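PDB 3DB2: putative NADPH-dependent oxidoreductase from Desulfitobacterium hafniense DCB-2, which is a putative oxidoreductase of the GFO/IDH/MocA family that probably transfers hydride between a substrate and NADP(H) bound by its Rossmann-fold domain. Local coordinates for the interface of chains A and B. Residues are numbered along the deposited sequence; one frame, centred on the assembly and turned at random. Chains: chain A/B, putative NADPH-dependent oxidoreductase.

Contact 1: the interface of chains A and B. Residues chain A 153, 218, 230, 240; chain B 151, 246, 253.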
loop_
_atom_site.group_PDB
_atom_site.type_symbol
_atom_site.label_atom_id
_atom_site.label_comp_id
_atom_site.label_asym_id
_atom_site.label_seq_id
_atom_site.Cartn_x
_atom_site.Cartn_y
_atom_site.Cartn_z
ATOM N N VAL A 153 -3.666 0.037 -6.134
ATOM C CA VAL A 153 -4.899 0.423 -5.451
ATOM C C VAL A 153 -5.981 0.627 -6.509
ATOM O O VAL A 153 -5.678 1.210 -7.545
ATOM C CB VAL A 153 -4.752 1.722 -4.651
ATOM C CG1 VAL A 153 -6.075 2.199 -4.062
ATOM C CG2 VAL A 153 -3.719 1.535 -3.542
ATOM N N GLN A 218 -7.589 -5.186 2.051
ATOM C CA GLN A 218 -6.151 -5.005 1.862
ATOM C C GLN A 218 -5.579 -6.422 1.714
ATOM O O GLN A 218 -5.737 -7.251 2.594
ATOM C CB GLN A 218 -5.546 -4.242 3.003
ATOM C CG GLN A 218 -5.945 -2.771 2.938
ATOM C CD GLN A 218 -5.252 -1.882 3.939
ATOM O OE1 GLN A 218 -5.189 -2.242 5.118
ATOM N NE2 GLN A 218 -4.716 -0.737 3.534
ATOM N N TYR A 230 1.158 -5.550 -2.569
ATOM C CA TYR A 230 0.001 -5.083 -1.840
ATOM C C TYR A 230 -1.092 -4.682 -2.831
ATOM O O TYR A 230 -0.755 -4.000 -3.805
ATOM C CB TYR A 230 0.379 -3.882 -0.966
ATOM C CG TYR A 230 -0.821 -3.071 -0.549
ATOM C CD1 TYR A 230 -1.726 -3.577 0.386
ATOM C CD2 TYR A 230 -1.054 -1.815 -1.096
ATOM C CE1 TYR A 230 -2.822 -2.817 0.749
ATOM C CE2 TYR A 230 -2.160 -1.056 -0.731
ATOM C CZ TYR A 230 -3.028 -1.583 0.197
ATOM O OH TYR A 230 -4.145 -0.879 0.602
ATOM N N VAL A 240 -9.565 6.175 -6.841
ATOM C CA VAL A 240 -8.113 6.118 -6.937
ATOM C C VAL A 240 -7.779 4.862 -7.770
ATOM O O VAL A 240 -8.404 3.828 -7.509
ATOM C CB VAL A 240 -7.338 5.957 -5.624
ATOM C CG1 VAL A 240 -5.824 5.837 -5.861
ATOM C CG2 VAL A 240 -7.639 7.089 -4.662
ATOM N N GLU B 151 -2.525 3.622 4.009
ATOM C CA GLU B 151 -1.337 2.964 3.489
ATOM C C GLU B 151 -0.113 3.825 3.833
ATOM O O GLU B 151 -0.141 4.988 3.460
ATOM C CB GLU B 151 -1.383 2.780 1.969
ATOM C CG GLU B 151 -2.633 2.039 1.542
ATOM C CD GLU B 151 -3.025 2.384 0.110
ATOM O OE1 GLU B 151 -2.511 3.365 -0.470
ATOM O OE2 GLU B 151 -3.910 1.656 -0.399
ATOM N N TYR B 246 -7.710 7.058 3.268
ATOM C CA TYR B 246 -8.916 6.945 2.463
ATOM C C TYR B 246 -10.125 7.199 3.370
ATOM O O TYR B 246 -10.294 6.442 4.336
ATOM C CB TYR B 246 -8.983 5.546 1.845
ATOM C CG TYR B 246 -7.768 5.332 0.947
ATOM C CD1 TYR B 246 -7.730 5.888 -0.322
ATOM C CD2 TYR B 246 -6.659 4.598 1.361
ATOM C CE1 TYR B 246 -6.634 5.705 -1.143
ATOM C CE2 TYR B 246 -5.575 4.425 0.513
ATOM C CZ TYR B 246 -5.542 4.973 -0.740
ATOM O OH TYR B 246 -4.453 4.819 -1.611
ATOM N N PHE B 253 -3.208 12.374 0.676
ATOM C CA PHE B 253 -1.934 11.824 0.187
ATOM C C PHE B 253 -0.791 12.703 0.681
ATOM O O PHE B 253 -0.654 13.848 0.284
ATOM C CB PHE B 253 -1.878 11.765 -1.337
ATOM C CG PHE B 253 -3.063 11.078 -1.980
ATOM C CD1 PHE B 253 -3.253 9.721 -1.798
ATOM C CD2 PHE B 253 -3.956 11.812 -2.757
ATOM C CE1 PHE B 253 -4.335 9.094 -2.404
ATOM C CE2 PHE B 253 -5.053 11.183 -3.347
ATOM C CZ PHE B 253 -5.251 9.839 -3.130
#

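Contact 2: the interface of chains A and B. Residues chain A 207-208, 216, 234, 236-237; chain B 148-149, 246-247, 251.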
loop_
_atom_site.group_PDB
_atom_site.type_symbol
_atom_site.label_atom_id
_atom_site.label_comp_id
_atom_site.label_asym_id
_atom_site.label_seq_id
_atom_site.Cartn_x
_atom_site.Cartn_y
_atom_site.Cartn_z
HETATM N N MSE A 207 -17.611 -1.945 5.143
HETATM C CA MSE A 207 -17.463 -0.701 5.851
HETATM C C MSE A 207 -18.333 0.398 5.231
HETATM O O MSE A 207 -18.349 0.591 4.013
HETATM C CB MSE A 207 -16.020 -0.170 5.877
HETATM C CG MSE A 207 -14.949 -1.191 6.290
HETATM SE SE MSE A 207 -13.406 -0.152 6.918
HETATM C CE MSE A 207 -12.062 -1.571 6.908
ATOM N N TYR A 208 -19.032 1.142 6.076
ATOM C CA TYR A 208 -19.707 2.369 5.670
ATOM C C TYR A 208 -20.721 2.019 4.586
ATOM O O TYR A 208 -20.880 2.710 3.590
ATOM C CB TYR A 208 -18.725 3.446 5.177
ATOM C CG TYR A 208 -17.636 3.615 6.234
ATOM C CD1 TYR A 208 -17.998 3.737 7.563
ATOM C CD2 TYR A 208 -16.286 3.621 5.893
ATOM C CE1 TYR A 208 -17.056 3.883 8.564
ATOM C CE2 TYR A 208 -15.353 3.768 6.888
ATOM C CZ TYR A 208 -15.723 3.895 8.208
ATOM O OH TYR A 208 -14.763 4.038 9.178
ATOM N N VAL A 216 -14.187 -3.279 1.619
ATOM C CA VAL A 216 -12.824 -2.788 1.847
ATOM C C VAL A 216 -11.910 -3.987 2.073
ATOM O O VAL A 216 -12.190 -4.803 2.955
ATOM C CB VAL A 216 -12.741 -1.848 3.056
ATOM C CG1 VAL A 216 -11.289 -1.464 3.362
ATOM C CG2 VAL A 216 -13.568 -0.584 2.875
ATOM N N ASN A 234 -11.322 -0.778 -2.440
ATOM C CA ASN A 234 -12.105 -0.042 -1.462
ATOM C C ASN A 234 -13.330 0.539 -2.152
ATOM O O ASN A 234 -13.140 1.120 -3.229
ATOM C CB ASN A 234 -11.126 0.997 -0.893
ATOM C CG ASN A 234 -11.659 1.687 0.341
ATOM O OD1 ASN A 234 -12.832 2.041 0.284
ATOM N ND2 ASN A 234 -10.817 1.860 1.366
ATOM N N ALA A 236 -15.470 2.600 -0.509
ATOM C CA ALA A 236 -15.888 3.549 0.519
ATOM C C ALA A 236 -15.142 4.866 0.475
ATOM O O ALA A 236 -15.070 5.525 1.522
ATOM C CB ALA A 236 -15.680 2.861 1.875
ATOM N N CYS A 237 -14.581 5.219 -0.696
ATOM C CA CYS A 237 -13.860 6.475 -0.827
ATOM C C CYS A 237 -13.789 7.003 -2.248
ATOM O O CYS A 237 -14.069 6.328 -3.228
ATOM C CB CYS A 237 -12.432 6.294 -0.251
ATOM S SG CYS A 237 -11.483 5.043 -1.176
ATOM N N SER B 148 -11.513 4.427 6.258
ATOM C CA SER B 148 -11.624 2.992 6.026
ATOM C C SER B 148 -10.244 2.339 6.203
ATOM O O SER B 148 -10.079 1.437 7.014
ATOM C CB SER B 148 -12.133 2.627 4.627
ATOM O OG SER B 148 -11.636 3.468 3.593
ATOM N N SER B 149 -9.296 2.857 5.428
ATOM C CA SER B 149 -7.946 2.285 5.430
ATOM C C SER B 149 -6.878 3.378 5.269
ATOM O O SER B 149 -7.130 4.492 4.834
ATOM C CB SER B 149 -7.801 1.251 4.328
ATOM O OG SER B 149 -7.896 1.791 3.033
ATOM N N TYR B 246 -7.710 7.058 3.268
ATOM C CA TYR B 246 -8.916 6.945 2.463
ATOM C C TYR B 246 -10.125 7.199 3.370
ATOM O O TYR B 246 -10.294 6.442 4.336
ATOM C CB TYR B 246 -8.983 5.546 1.845
ATOM C CG TYR B 246 -7.768 5.332 0.947
ATOM C CD1 TYR B 246 -7.730 5.888 -0.322
ATOM C CD2 TYR B 246 -6.659 4.598 1.361
ATOM C CE1 TYR B 246 -6.634 5.705 -1.143
ATOM C CE2 TYR B 246 -5.575 4.425 0.513
ATOM C CZ TYR B 246 -5.542 4.973 -0.740
ATOM O OH TYR B 246 -4.453 4.819 -1.611
ATOM N N GLY B 247 -10.894 8.213 3.016
ATOM C CA GLY B 247 -12.045 8.680 3.770
ATOM C C GLY B 247 -13.290 8.638 2.910
ATOM O O GLY B 247 -13.148 8.549 1.675
ATOM N N ASN B 251 -9.855 11.763 0.283
ATOM C CA ASN B 251 -8.605 11.041 0.577
ATOM C C ASN B 251 -7.463 12.026 0.816
ATOM O O ASN B 251 -7.442 13.090 0.218
ATOM C CB ASN B 251 -8.256 10.150 -0.589
ATOM C CG ASN B 251 -9.292 9.099 -0.886
ATOM O OD1 ASN B 251 -9.968 8.582 -0.026
ATOM N ND2 ASN B 251 -9.425 8.774 -2.176
HETATM O O HOH W 1 -13.454 5.276 3.843
#

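Contact 1: the interface of chains A and B
A:Val240 of strand 240-247 meets two aromatic side chains of chain B at the apolar centre of this sheet-to-sheet contact. Its CG2 methyl lies in the ring planes of both B:Tyr246 and B:Phe253, at their edges: it is 3.9 Å from CE1 of B:Tyr246 and 4.0 Å from CZ, the ring tip of B:Phe253. The valine crosses the tyrosine at about a right angle but runs antiparallel past the phenylalanine.

Next to it, A:Val153 points tip to tip at B:Tyr246 and B:Glu151, so that both of its methyls lie near the tyrosine hydroxyl and CG2 also packs 3.8 Å from the carboxylate carbon CD of B:Glu151. The acid is thus seated against hydrocarbon on this side, and its two oxygens are met by hydroxyl groups of both chains. From chain A, the phenol OH of A:Tyr230 donates to OE2 of B:Glu151 over 2.7 Å, reaching the anti side of that oxygen, 21° out of the carboxylate plane. The tyrosine ring stands nearly upright to the carboxylate, 83° between the planes, with OE2 at the ring edge. A:Tyr230 has CG anti to its backbone N (chi1 161°), which sends the ring across the end of the extended glutamate chain.

Within chain B, OH of B:Tyr246 donates to OE1 of B:Glu151, also over 2.7 Å, but from above the carboxylate plane. The two phenols therefore grip separate oxygens and should restrict rotation of the group. At the polar rim, NE2 of A:Gln218 donates to OH of A:Tyr230 at 3.0 Å, a second-shell bond that is likely to help orient this hydroxyl toward the acid. This chain of hydrogen bonds, amide to phenol to carboxylate with a second phenol on the acid, links the sheets of the two subunits and probably contributes to holding the deposited dimer together.

Contact 2: the interface of chains A and B
Strand 228-234 of chain A and the loop after it, joined by the loop before strand 216-223 and the start of that strand, meet the beginning of strand 147-155, the end of strand 240-247 and the start of strand 250-256 of chain B. These strand ends and loops belong to the C-terminal domain typical of GFO/IDH/MocA oxidoreductases.

A:Asn234 and B:Ser148 form the polar core. The amide ND2 of A:Asn234 donates to the hydroxyl OG of B:Ser148 at 2.9 Å, with 170° at the hydrogen and the acceptor almost in the amide plane; a weak, bent bond runs from the same nitrogen to OG of B:Ser149. At the other end of the amide, the backbone N of A:Ala236 donates to OD1 almost in line with the C=O bond, which probably sets the flip of the amide with ND2 toward chain B. An alanine in place of A:Asn234 would probably leave the hydroxyl of B:Ser148 without its amide donor and the N-H of A:Ala236 without its acceptor, opening a gap between the two chains.

B:Ser148 OG sits between its backbone N and carbonyl carbon (chi1 38°), which brings it within reach of a water as well. This water lies 2.6 Å from OG of B:Ser148 and 2.8 Å from the carbonyl O of A:Ala236, bridging the chains.

Apolar groups of chain A flank the serine. The selenium SE of selenomethionine A:Met207 lies 3.7 Å from CA of B:Ser148, A:Val216 offers CG2 to its CB, and A:Tyr208 has the serine N at its ring edge, in plane. On the far side, SG of A:Cys237 packs 3.9 Å from CD1 of B:Tyr246. Between these strand ends, the N of B:Gly247 donates to OD1 of B:Asn251 at 3.2 Å, in the carbonyl plane, which may brace the segment facing A:Cys237.

The C-alpha centres of contact 1 and contact 2 lie about 9 Å apart, so the two are neighbouring patches of one interface. B:Tyr246 belongs to both, with its hydroxyl end in contact 1 and the CB and CD1 side of the residue in contact 2. Strands 147-155, 240-247 and 250-256 of chain B supply residues to each, as do strands 216-223 and 228-234 of chain A. Two-fold symmetry repeats both patches with the chains exchanged. Together they form part of a surface in which strands and loops of the two subunits face each other in the deposited dimer, which may also be the form in solution.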